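Local coordinates for penicillin binding protein 2X (Streptococcus thermophilus, PDB 5U47) that probably acts as a transpeptidase that cross-links peptides of adjacent peptidoglycan strands during septal wall synthesis and is inactivated by beta-lactams acylating its essential serine, at residues A[231-236]-A[558-563]; A[427-432]-A[461-466]; A[500-505]-A[532-537]; A[528-533]-A[543-548]. The protein carries 1 engineered substitution. One frame throughout, in Å; residues are numbered along the deposited sequence.

Contact 1: A[231-236]-A[558-563]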
loop_
_atom_site.group_PDB
_atom_site.type_symbol
_atom_site.label_atom_id
_atom_site.label_comp_id
_atom_site.label_asym_id
_atom_site.label_seq_id
_atom_site.Cartn_x
_atom_site.Cartn_y
_atom_site.Cartn_z
ATOM N N GLU A 231 8.842 -0.579 -13.179
ATOM C CA GLU A 231 9.020 0.873 -13.418
ATOM C C GLU A 231 9.431 1.132 -14.871
ATOM O O GLU A 231 8.896 2.011 -15.530
ATOM C CB GLU A 231 10.062 1.491 -12.458
ATOM C CG GLU A 231 9.727 1.424 -10.958
ATOM C CD GLU A 231 8.676 2.429 -10.449
ATOM O OE1 GLU A 231 8.514 3.497 -11.065
ATOM O OE2 GLU A 231 8.033 2.165 -9.387
ATOM N N THR A 232 10.379 0.353 -15.361
ATOM C CA THR A 232 10.834 0.468 -16.739
ATOM C C THR A 232 9.698 0.203 -17.724
ATOM O O THR A 232 9.493 0.983 -18.653
ATOM C CB THR A 232 11.970 -0.523 -17.017
ATOM O OG1 THR A 232 13.018 -0.316 -16.071
ATOM C CG2 THR A 232 12.492 -0.382 -18.433
ATOM N N GLN A 233 8.951 -0.877 -17.523
ATOM C CA GLN A 233 7.848 -1.193 -18.443
ATOM C C GLN A 233 6.699 -0.214 -18.347
ATOM O O GLN A 233 6.054 0.045 -19.352
ATOM C CB GLN A 233 7.339 -2.627 -18.272
ATOM C CG GLN A 233 8.411 -3.643 -18.521
ATOM C CD GLN A 233 9.057 -3.447 -19.873
ATOM O OE1 GLN A 233 10.242 -3.252 -19.939
ATOM N NE2 GLN A 233 8.247 -3.421 -20.958
ATOM N N MET A 234 6.468 0.342 -17.153
ATOM C CA MET A 234 5.425 1.328 -16.981
ATOM C C MET A 234 5.789 2.622 -17.715
ATOM O O MET A 234 4.915 3.271 -18.269
ATOM C CB MET A 234 5.178 1.618 -15.504
ATOM C CG MET A 234 3.843 2.239 -15.260
ATOM S SD MET A 234 2.496 1.075 -15.645
ATOM C CE MET A 234 1.214 2.082 -14.939
ATOM N N ASP A 235 7.067 3.004 -17.699
ATOM C CA ASP A 235 7.501 4.195 -18.449
ATOM C C ASP A 235 7.216 4.007 -19.924
ATOM O O ASP A 235 6.738 4.931 -20.580
ATOM C CB ASP A 235 8.995 4.486 -18.292
ATOM C CG ASP A 235 9.359 5.006 -16.922
ATOM O OD1 ASP A 235 8.473 5.469 -16.151
ATOM O OD2 ASP A 235 10.556 4.954 -16.620
ATOM N N THR A 236 7.510 2.818 -20.447
ATOM C CA THR A 236 7.241 2.557 -21.871
ATOM C C THR A 236 5.739 2.618 -22.171
ATOM O O THR A 236 5.318 3.125 -23.227
ATOM C CB THR A 236 7.787 1.201 -22.309
ATOM O OG1 THR A 236 9.169 1.131 -21.957
ATOM C CG2 THR A 236 7.640 1.003 -23.848
ATOM N N PHE A 558 -1.424 -3.222 -23.600
ATOM C CA PHE A 558 -1.286 -3.930 -22.327
ATOM C C PHE A 558 -0.140 -4.936 -22.344
ATOM O O PHE A 558 0.425 -5.244 -21.293
ATOM C CB PHE A 558 -2.577 -4.637 -21.908
ATOM C CG PHE A 558 -3.650 -3.723 -21.405
ATOM C CD1 PHE A 558 -3.384 -2.798 -20.406
ATOM C CD2 PHE A 558 -4.952 -3.844 -21.868
ATOM C CE1 PHE A 558 -4.382 -1.967 -19.916
ATOM C CE2 PHE A 558 -5.967 -3.031 -21.367
ATOM C CZ PHE A 558 -5.683 -2.089 -20.392
ATOM N N ALA A 559 0.206 -5.435 -23.529
ATOM C CA ALA A 559 1.302 -6.394 -23.659
ATOM C C ALA A 559 2.632 -5.775 -23.243
ATOM O O ALA A 559 3.535 -6.478 -22.821
ATOM C CB ALA A 559 1.396 -6.913 -25.064
ATOM N N THR A 560 2.743 -4.458 -23.393
ATOM C CA THR A 560 3.939 -3.733 -23.018
ATOM C C THR A 560 4.255 -3.857 -21.524
ATOM O O THR A 560 5.416 -3.953 -21.130
ATOM C CB THR A 560 3.784 -2.230 -23.382
ATOM O OG1 THR A 560 3.537 -2.110 -24.789
ATOM C CG2 THR A 560 5.029 -1.437 -23.014
ATOM N N VAL A 561 3.222 -3.901 -20.700
ATOM C CA VAL A 561 3.413 -3.911 -19.253
ATOM C C VAL A 561 3.089 -5.267 -18.604
ATOM O O VAL A 561 3.865 -5.747 -17.797
ATOM C CB VAL A 561 2.680 -2.699 -18.601
ATOM C CG1 VAL A 561 1.188 -2.757 -18.814
ATOM C CG2 VAL A 561 2.989 -2.613 -17.120
ATOM N N VAL A 562 2.003 -5.922 -19.000
ATOM C CA VAL A 562 1.633 -7.183 -18.377
ATOM C C VAL A 562 2.572 -8.349 -18.737
ATOM O O VAL A 562 3.113 -8.995 -17.845
ATOM C CB VAL A 562 0.172 -7.571 -18.697
ATOM C CG1 VAL A 562 -0.212 -8.877 -18.005
ATOM C CG2 VAL A 562 -0.771 -6.456 -18.281
ATOM N N ASN A 563 2.803 -8.577 -20.024
ATOM C CA ASN A 563 3.589 -9.748 -20.466
ATOM C C ASN A 563 4.983 -9.865 -19.849
ATOM O O ASN A 563 5.288 -10.884 -19.235
ATOM C CB ASN A 563 3.689 -9.841 -22.028
ATOM C CG ASN A 563 2.328 -9.901 -22.712
ATOM O OD1 ASN A 563 1.330 -9.476 -22.154
ATOM N ND2 ASN A 563 2.293 -10.418 -23.938
#
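Q233 reaches T560 because its CG stands beside its own backbone N, anti to the carbonyl carbon (chi1 -60°), and the chain bends at chi2. NE2 of its carboxamide donates a hydrogen bond to T560 O, 2.9 Å away. The N-H...O angle is 166°, and the two planes match closely: the oxygen lies in the plane of the Q233 amide, and NE2 lies in the plane of the T560 carbonyl. Nearer the root of the same side chain, Q233 CB rests 4.2 Å from V561 CA. M234 turns the other way at chi1, its CG anti to the backbone N; after a bend at chi2 its SD lies 4.0 Å from V561 CG2, the two side chains running side by side. In T236 and T560 the CG2 methyls are both anti to the backbone N and meet at 3.7 Å, while T560 OG1 is hydrogen-bonded to Q240 OE1. The two helices run antiparallel (173°), their axes 8.5 Å apart at closest approach. They are the helix before the first strand and the helix after the last strand of the five-stranded antiparallel sheet, a pairing found in penicillin-interacting transpeptidases and serine beta-lactamases. Between the helices and the sheet, V561 touches M543 and V545 of strand 541-548 and L230 and F237 of helix 224-241. E231 and D235 instead form salt bridges to R264.

Contact 2: A[427-432]-A[461-466]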
loop_
_atom_site.group_PDB
_atom_site.type_symbol
_atom_site.label_atom_id
_atom_site.label_comp_id
_atom_site.label_asym_id
_atom_site.label_seq_id
_atom_site.Cartn_x
_atom_site.Cartn_y
_atom_site.Cartn_z
ATOM N N SER A 427 -8.702 -15.737 -7.580
ATOM C CA SER A 427 -7.406 -16.408 -7.705
ATOM C C SER A 427 -7.105 -17.453 -6.633
ATOM O O SER A 427 -6.209 -18.285 -6.819
ATOM C CB SER A 427 -6.256 -15.379 -7.623
ATOM O OG SER A 427 -6.016 -14.960 -6.253
ATOM N N ASN A 428 -7.820 -17.389 -5.514
ATOM C CA ASN A 428 -7.567 -18.274 -4.370
ATOM C C ASN A 428 -8.801 -19.126 -3.969
ATOM O O ASN A 428 -9.254 -19.081 -2.815
ATOM C CB ASN A 428 -7.091 -17.398 -3.188
ATOM C CG ASN A 428 -6.711 -18.207 -1.961
ATOM O OD1 ASN A 428 -5.985 -19.179 -2.059
ATOM N ND2 ASN A 428 -7.198 -17.782 -0.782
ATOM N N ASN A 429 -9.339 -19.885 -4.933
ATOM C CA ASN A 429 -10.433 -20.841 -4.695
ATOM C C ASN A 429 -11.673 -20.291 -3.969
ATOM O O ASN A 429 -12.322 -20.995 -3.183
ATOM C CB ASN A 429 -9.865 -22.064 -3.948
ATOM C CG ASN A 429 -8.763 -22.759 -4.735
ATOM O OD1 ASN A 429 -7.625 -22.897 -4.262
ATOM N ND2 ASN A 429 -9.069 -23.134 -5.955
ATOM N N GLY A 430 -12.002 -19.040 -4.247
ATOM C CA GLY A 430 -13.151 -18.391 -3.640
ATOM C C GLY A 430 -12.893 -17.698 -2.315
ATOM O O GLY A 430 -13.754 -16.971 -1.843
ATOM N N ILE A 431 -11.695 -17.890 -1.752
ATOM C CA ILE A 431 -11.313 -17.392 -0.412
ATOM C C ILE A 431 -10.606 -16.051 -0.518
ATOM O O ILE A 431 -9.469 -15.973 -0.971
ATOM C CB ILE A 431 -10.392 -18.424 0.291
ATOM C CG1 ILE A 431 -11.089 -19.793 0.339
ATOM C CG2 ILE A 431 -9.989 -17.961 1.694
ATOM C CD1 ILE A 431 -10.164 -20.934 0.685
ATOM N N MET A 432 -11.274 -15.007 -0.050
ATOM C CA MET A 432 -10.767 -13.658 -0.149
ATOM C C MET A 432 -9.697 -13.411 0.908
ATOM O O MET A 432 -9.834 -13.847 2.075
ATOM C CB MET A 432 -11.922 -12.667 -0.007
ATOM C CG MET A 432 -11.610 -11.288 -0.533
ATOM S SD MET A 432 -13.122 -10.314 -0.827
ATOM C CE MET A 432 -13.498 -10.013 0.874
ATOM N N VAL A 461 -17.569 -16.587 -3.072
ATOM C CA VAL A 461 -18.049 -17.621 -4.005
ATOM C C VAL A 461 -17.355 -18.948 -3.738
ATOM O O VAL A 461 -16.363 -19.011 -3.020
ATOM C CB VAL A 461 -17.830 -17.204 -5.488
ATOM C CG1 VAL A 461 -18.586 -15.919 -5.805
ATOM C CG2 VAL A 461 -16.353 -17.034 -5.803
ATOM N N SER A 462 -17.904 -20.015 -4.300
ATOM C CA SER A 462 -17.340 -21.340 -4.132
ATOM C C SER A 462 -16.049 -21.507 -4.938
ATOM O O SER A 462 -15.732 -20.714 -5.834
ATOM C CB SER A 462 -18.339 -22.394 -4.596
ATOM O OG SER A 462 -18.489 -22.362 -6.013
ATOM N N LYS A 463 -15.325 -22.558 -4.610
ATOM C CA LYS A 463 -14.103 -22.930 -5.319
ATOM C C LYS A 463 -14.427 -23.208 -6.798
ATOM O O LYS A 463 -13.687 -22.786 -7.707
ATOM C CB LYS A 463 -13.531 -24.184 -4.664
ATOM C CG LYS A 463 -12.385 -24.857 -5.392
ATOM C CD LYS A 463 -11.932 -26.067 -4.584
ATOM C CE LYS A 463 -10.949 -26.933 -5.339
ATOM N NZ LYS A 463 -9.723 -26.191 -5.688
ATOM N N GLN A 464 -15.530 -23.923 -7.022
ATOM C CA GLN A 464 -15.944 -24.266 -8.379
ATOM C C GLN A 464 -16.305 -23.005 -9.182
ATOM O O GLN A 464 -15.913 -22.876 -10.342
ATOM C CB GLN A 464 -17.107 -25.271 -8.359
ATOM C CG GLN A 464 -17.540 -25.741 -9.738
ATOM C CD GLN A 464 -18.679 -26.743 -9.700
ATOM O OE1 GLN A 464 -19.060 -27.231 -8.639
ATOM N NE2 GLN A 464 -19.233 -27.050 -10.869
ATOM N N ALA A 465 -17.035 -22.076 -8.570
ATOM C CA ALA A 465 -17.395 -20.821 -9.259
ATOM C C ALA A 465 -16.153 -20.004 -9.645
ATOM O O ALA A 465 -16.065 -19.469 -10.760
ATOM C CB ALA A 465 -18.328 -19.983 -8.403
ATOM N N ALA A 466 -15.191 -19.925 -8.727
ATOM C CA ALA A 466 -13.947 -19.213 -8.991
ATOM C C ALA A 466 -13.181 -19.868 -10.147
ATOM O O ALA A 466 -12.702 -19.195 -11.034
ATOM C CB ALA A 466 -13.083 -19.183 -7.745
#
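G430 brings its CA to 3.3 Å from V461 O, a CA-H...O contact at the tightest part of this junction. N428 to I431 form a type I' turn, closed by the backbone bond from I431 N to N428 O; N428 ND2 also donates to I431 O (2.9 Å), bracing the loop from within. On the facing segment, K463 CA approaches N429 O at 3.4 Å, and the methyl of A466 sits 3.7 Å from G430 N. V461 CG2 adds a looser contact to G430 CA at 4.1 Å. No clear hydrogen bond crosses this close-packed part, where mostly backbone meets backbone, with the A466 methyl and V461 CG2 alongside. The outer side is slacker: K463, exposed, extends from CB through CE before bending at chi4, and its CG passes 4.0 Å from N429 CB as the two side chains run side by side. S462 is the N-cap of helix 463-478, its OG accepting from A465 N at 3.0 Å, and its own backbone N donates to N307. The turn thus joins the end of helix 416-427 to strand 432-433 and abuts the start of helix 463-478, while V461 and A465 pack against helix 297-308.

Contact 3: A[500-505]-A[532-537]. Engineered in segment 500-505: T503 (natural residue Ala).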
loop_
_atom_site.group_PDB
_atom_site.type_symbol
_atom_site.label_atom_id
_atom_site.label_comp_id
_atom_site.label_asym_id
_atom_site.label_seq_id
_atom_site.Cartn_x
_atom_site.Cartn_y
_atom_site.Cartn_z
ATOM N N ASN A 500 1.965 -20.479 -20.863
ATOM C CA ASN A 500 0.867 -20.660 -19.908
ATOM C C ASN A 500 -0.450 -20.143 -20.437
ATOM O O ASN A 500 -0.482 -19.218 -21.257
ATOM C CB ASN A 500 1.113 -19.852 -18.621
ATOM C CG ASN A 500 2.167 -20.446 -17.733
ATOM O OD1 ASN A 500 3.254 -19.893 -17.577
ATOM N ND2 ASN A 500 1.854 -21.575 -17.142
ATOM N N ASP A 501 -1.537 -20.742 -19.944
ATOM C CA ASP A 501 -2.872 -20.221 -20.172
ATOM C C ASP A 501 -2.965 -19.037 -19.206
ATOM O O ASP A 501 -2.532 -19.134 -18.047
ATOM C CB ASP A 501 -3.958 -21.232 -19.814
ATOM C CG ASP A 501 -4.082 -22.361 -20.819
ATOM O OD1 ASP A 501 -3.765 -22.186 -22.023
ATOM O OD2 ASP A 501 -4.542 -23.433 -20.395
ATOM N N VAL A 502 -3.531 -17.935 -19.675
ATOM C CA VAL A 502 -3.630 -16.737 -18.864
ATOM C C VAL A 502 -5.090 -16.324 -18.749
ATOM O O VAL A 502 -5.806 -16.207 -19.740
ATOM C CB VAL A 502 -2.823 -15.570 -19.460
ATOM C CG1 VAL A 502 -2.696 -14.451 -18.441
ATOM C CG2 VAL A 502 -1.421 -16.024 -19.891
ATOM N N THR A 503 -5.502 -16.112 -17.520
ATOM C CA THR A 503 -6.858 -15.698 -17.164
ATOM C C THR A 503 -6.877 -14.170 -17.206
ATOM O O THR A 503 -6.192 -13.506 -16.410
ATOM C CB THR A 503 -7.177 -16.278 -15.766
ATOM O OG1 THR A 503 -7.632 -17.625 -15.942
ATOM C CG2 THR A 503 -8.222 -15.475 -14.989
ATOM N N VAL A 504 -7.632 -13.597 -18.143
ATOM C CA VAL A 504 -7.650 -12.154 -18.275
ATOM C C VAL A 504 -9.044 -11.566 -18.445
ATOM O O VAL A 504 -9.969 -12.251 -18.876
ATOM C CB VAL A 504 -6.802 -11.737 -19.485
ATOM C CG1 VAL A 504 -5.364 -12.226 -19.324
ATOM C CG2 VAL A 504 -7.394 -12.312 -20.777
ATOM N N LYS A 505 -9.178 -10.290 -18.092
ATOM C CA LYS A 505 -10.398 -9.522 -18.358
ATOM C C LYS A 505 -10.007 -8.075 -18.502
ATOM O O LYS A 505 -9.330 -7.510 -17.642
ATOM C CB LYS A 505 -11.457 -9.665 -17.268
ATOM C CG LYS A 505 -12.780 -8.939 -17.606
ATOM C CD LYS A 505 -13.489 -9.538 -18.829
ATOM C CE LYS A 505 -14.725 -8.752 -19.227
ATOM N NZ LYS A 505 -14.400 -7.541 -20.034
ATOM N N ALA A 532 -5.038 -9.790 -14.890
ATOM C CA ALA A 532 -4.455 -11.007 -15.434
ATOM C C ALA A 532 -3.985 -11.900 -14.285
ATOM O O ALA A 532 -3.480 -11.403 -13.263
ATOM C CB ALA A 532 -3.293 -10.661 -16.350
ATOM N N MET A 533 -4.194 -13.204 -14.450
ATOM C CA MET A 533 -3.825 -14.210 -13.474
ATOM C C MET A 533 -3.136 -15.354 -14.197
ATOM O O MET A 533 -3.620 -15.849 -15.208
ATOM C CB MET A 533 -5.059 -14.728 -12.716
ATOM C CG MET A 533 -5.846 -13.626 -12.020
ATOM S SD MET A 533 -7.316 -14.257 -11.231
ATOM C CE MET A 533 -8.207 -12.781 -10.751
ATOM N N VAL A 534 -1.993 -15.767 -13.676
ATOM C CA VAL A 534 -1.216 -16.795 -14.312
ATOM C C VAL A 534 -0.571 -17.679 -13.250
ATOM O O VAL A 534 -0.227 -17.176 -12.165
ATOM C CB VAL A 534 -0.139 -16.146 -15.226
ATOM C CG1 VAL A 534 0.901 -15.398 -14.408
ATOM C CG2 VAL A 534 0.537 -17.173 -16.116
ATOM N N PRO A 535 -0.526 -18.997 -13.459
ATOM C CA PRO A 535 -1.176 -19.704 -14.567
ATOM C C PRO A 535 -2.673 -19.708 -14.276
ATOM O O PRO A 535 -3.076 -19.472 -13.143
ATOM C CB PRO A 535 -0.605 -21.122 -14.497
ATOM C CG PRO A 535 0.440 -21.110 -13.448
ATOM C CD PRO A 535 0.276 -19.886 -12.612
ATOM N N SER A 536 -3.493 -19.969 -15.279
ATOM C CA SER A 536 -4.933 -19.848 -15.118
ATOM C C SER A 536 -5.590 -20.800 -14.119
ATOM O O SER A 536 -6.387 -20.383 -13.285
ATOM C CB SER A 536 -5.617 -19.980 -16.484
ATOM O OG SER A 536 -7.022 -19.923 -16.333
ATOM N N GLU A 537 -5.235 -22.069 -14.198
ATOM C CA GLU A 537 -5.874 -23.076 -13.394
ATOM C C GLU A 537 -5.486 -23.063 -11.905
ATOM O O GLU A 537 -6.309 -23.370 -11.068
ATOM C CB GLU A 537 -5.598 -24.437 -14.023
ATOM C CG GLU A 537 -6.629 -25.480 -13.701
ATOM C CD GLU A 537 -6.577 -26.620 -14.699
ATOM O OE1 GLU A 537 -5.593 -27.388 -14.676
ATOM O OE2 GLU A 537 -7.528 -26.736 -15.503
#
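T503, an engineered residue, pairs with M533 across two antiparallel strands, and its side chain can be followed outward. CB lies 3.6 Å from M533 O. Of the two branches, CG2 is anti to the backbone N and packs 4.0 Å from M533 CB, crossing that side chain obliquely toward SD. OG1 stands beside the backbone N (chi1 -84°) and faces S536 OG at 2.4 Å, a hydrogen bond so short that its exact length is doubtful; OG1 is also hydrogen-bonded to R470 O. In the backbone, T503 N donates to M533 O at 3.0 Å and M533 N returns a bond to T503 O at 2.8 Å. On the other face of the sheet V504 CG1 meets A532 CB at 3.9 Å. Past the paired strands, a cis peptide precedes P535, and S536 N makes only a weak bond to D501 O; here N500 CB touches V534 CG2 at 3.7 Å. The strand carries on through V504 to K505, which with the following residues fits the K(T/S)G motif of penicillin-binding proteins: K505 NZ is hydrogen-bonded to S354 OG and its side chain touches S295, consistent with the edge strand of a transpeptidase active site.

Contact 4: A[528-533]-A[543-548]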
loop_
_atom_site.group_PDB
_atom_site.type_symbol
_atom_site.label_atom_id
_atom_site.label_comp_id
_atom_site.label_asym_id
_atom_site.label_seq_id
_atom_site.Cartn_x
_atom_site.Cartn_y
_atom_site.Cartn_z
ATOM N N ASN A 528 -9.107 2.752 -18.925
ATOM C CA ASN A 528 -8.839 1.426 -19.487
ATOM C C ASN A 528 -8.065 0.570 -18.501
ATOM O O ASN A 528 -7.144 1.055 -17.848
ATOM C CB ASN A 528 -8.055 1.571 -20.796
ATOM C CG ASN A 528 -8.838 2.330 -21.863
ATOM O OD1 ASN A 528 -10.043 2.484 -21.769
ATOM N ND2 ASN A 528 -8.155 2.773 -22.887
ATOM N N SER A 529 -8.422 -0.702 -18.396
ATOM C CA SER A 529 -7.782 -1.562 -17.415
ATOM C C SER A 529 -7.763 -3.015 -17.799
ATOM O O SER A 529 -8.443 -3.437 -18.734
ATOM C CB SER A 529 -8.459 -1.392 -16.046
ATOM O OG SER A 529 -9.811 -1.834 -16.036
ATOM N N VAL A 530 -6.952 -3.784 -17.081
ATOM C CA VAL A 530 -6.899 -5.217 -17.290
ATOM C C VAL A 530 -6.475 -5.923 -16.007
ATOM O O VAL A 530 -5.666 -5.384 -15.218
ATOM C CB VAL A 530 -5.923 -5.590 -18.446
ATOM C CG1 VAL A 530 -4.470 -5.271 -18.108
ATOM C CG2 VAL A 530 -6.046 -7.052 -18.813
ATOM N N VAL A 531 -7.061 -7.094 -15.774
ATOM C CA VAL A 531 -6.622 -7.966 -14.697
ATOM C C VAL A 531 -6.149 -9.236 -15.376
ATOM O O VAL A 531 -6.765 -9.667 -16.367
ATOM C CB VAL A 531 -7.705 -8.283 -13.666
ATOM C CG1 VAL A 531 -8.928 -8.961 -14.295
ATOM C CG2 VAL A 531 -7.114 -9.131 -12.549
ATOM N N ALA A 532 -5.038 -9.790 -14.890
ATOM C CA ALA A 532 -4.455 -11.007 -15.434
ATOM C C ALA A 532 -3.985 -11.900 -14.285
ATOM O O ALA A 532 -3.480 -11.403 -13.263
ATOM C CB ALA A 532 -3.293 -10.661 -16.350
ATOM N N MET A 533 -4.194 -13.204 -14.450
ATOM C CA MET A 533 -3.825 -14.210 -13.474
ATOM C C MET A 533 -3.136 -15.354 -14.197
ATOM O O MET A 533 -3.620 -15.849 -15.208
ATOM C CB MET A 533 -5.059 -14.728 -12.716
ATOM C CG MET A 533 -5.846 -13.626 -12.020
ATOM S SD MET A 533 -7.316 -14.257 -11.231
ATOM C CE MET A 533 -8.207 -12.781 -10.751
ATOM N N MET A 543 -2.059 -9.525 -11.682
ATOM C CA MET A 543 -1.589 -8.204 -12.064
ATOM C C MET A 543 -2.784 -7.361 -12.491
ATOM O O MET A 543 -3.674 -7.838 -13.205
ATOM C CB MET A 543 -0.548 -8.287 -13.167
ATOM C CG MET A 543 0.086 -6.951 -13.470
ATOM S SD MET A 543 1.534 -7.131 -14.524
ATOM C CE MET A 543 2.147 -5.456 -14.441
ATOM N N TYR A 544 -2.801 -6.110 -12.058
ATOM C CA TYR A 544 -3.887 -5.177 -12.390
ATOM C C TYR A 544 -3.277 -3.887 -12.888
ATOM O O TYR A 544 -2.429 -3.289 -12.204
ATOM C CB TYR A 544 -4.748 -4.950 -11.152
ATOM C CG TYR A 544 -5.921 -4.005 -11.286
ATOM C CD1 TYR A 544 -6.855 -4.150 -12.306
ATOM C CD2 TYR A 544 -6.178 -3.059 -10.314
ATOM C CE1 TYR A 544 -7.964 -3.320 -12.392
ATOM C CE2 TYR A 544 -7.283 -2.215 -10.401
ATOM C CZ TYR A 544 -8.178 -2.358 -11.432
ATOM O OH TYR A 544 -9.279 -1.525 -11.518
ATOM N N VAL A 545 -3.715 -3.449 -14.066
ATOM C CA VAL A 545 -3.187 -2.250 -14.707
ATOM C C VAL A 545 -4.315 -1.340 -15.119
ATOM O O VAL A 545 -5.343 -1.829 -15.603
ATOM C CB VAL A 545 -2.357 -2.635 -15.953
ATOM C CG1 VAL A 545 -1.795 -1.402 -16.650
ATOM C CG2 VAL A 545 -1.239 -3.574 -15.558
ATOM N N THR A 546 -4.131 -0.029 -14.925
ATOM C CA THR A 546 -5.107 0.972 -15.322
ATOM C C THR A 546 -4.388 2.159 -15.973
ATOM O O THR A 546 -3.239 2.425 -15.674
ATOM C CB THR A 546 -5.929 1.533 -14.129
ATOM O OG1 THR A 546 -5.133 2.456 -13.363
ATOM C CG2 THR A 546 -6.462 0.406 -13.208
ATOM N N VAL A 547 -5.078 2.829 -16.884
ATOM C CA VAL A 547 -4.615 4.045 -17.525
ATOM C C VAL A 547 -5.865 4.891 -17.796
ATOM O O VAL A 547 -6.861 4.395 -18.359
ATOM C CB VAL A 547 -3.799 3.795 -18.825
ATOM C CG1 VAL A 547 -4.597 3.024 -19.852
ATOM C CG2 VAL A 547 -3.314 5.118 -19.413
ATOM N N GLN A 548 -5.826 6.148 -17.360
ATOM C CA GLN A 548 -6.928 7.059 -17.537
ATOM C C GLN A 548 -6.653 8.019 -18.694
ATOM O O GLN A 548 -5.572 8.615 -18.793
ATOM C CB GLN A 548 -7.211 7.841 -16.245
ATOM C CG GLN A 548 -8.423 8.763 -16.347
ATOM C CD GLN A 548 -8.824 9.428 -15.042
ATOM O OE1 GLN A 548 -8.387 9.038 -13.978
ATOM N NE2 GLN A 548 -9.672 10.453 -15.135
HETATM O O HOH W 1 -10.861 -1.776 -13.667
#
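V530 and V545 form the central pair of an antiparallel beta hairpin, strands 526-534 and 541-548, within the five-stranded sheet of the transpeptidase domain. Backbone hydrogen bonds join N528 with V547, V530 with V545 and A532 with M543, each pair bonded in both directions. The bond from N528 N to V547 O measures 2.8 Å. That from V545 N to V530 O is slightly longer, 3.0 Å. Between them, the non-hydrogen-bonded pairs S529 with T546 and V531 with Y544 bring alpha carbons within CA-H...O range, as in S529 CA to V545 O at 3.1 Å. Apolar contacts lie on both faces. On one, V530 CG1 is 4.0 Å from V545 CB, the two side chains pointing the same way, and the CB of the asparagine N528 meets the V547 methyl CG1. Helix 558-572 touches both V530 and V545 there, and F237 of helix 224-241 also packs on V545. On the other, V531 CB lies 4.4 Å from Y544 CD1. The Y544 ring, its CG anti to the backbone N (chi1 180°), has V530 O at its edge, 3.4 Å from CD1. T546 CG2 sits over one ring face, 3.7 Å above the plane and toward the rim, and F423 meets the ring edge-to-face. Polar contacts involve the same face: S529 touches T296 beside the probable nucleophile S295, Y544 OH is hydrogen-bonded to Y291 OH, and one water bridges the strands, lying in the ring plane 2.7 Å from Y544 OH and donating to S529 OG.

Overall arrangement
Contacts 3 and 4 share A532 and M533, so strand 526-534 is gripped on both edges; K505 O of contact 3 probably accepts a hydrogen bond from V531 N of contact 4 at 3.0 Å. Contact 1 packs on the sheet face that carries V530 and A532, opposite V531, its centre 11 Å from that of contact 4, with F558 CD1 3.5 Å from V530 CG1. Contact 2 abuts the C-terminal end of strand 526-534 through S427 CB and M533 SD, 3.9 Å apart, but its centre is 29 Å from that of contact 1. Contacts 3 and 4 border the probable active site, where S295, K298, S354 and K505 match the SxxK, SxN and K(T/S)G motifs.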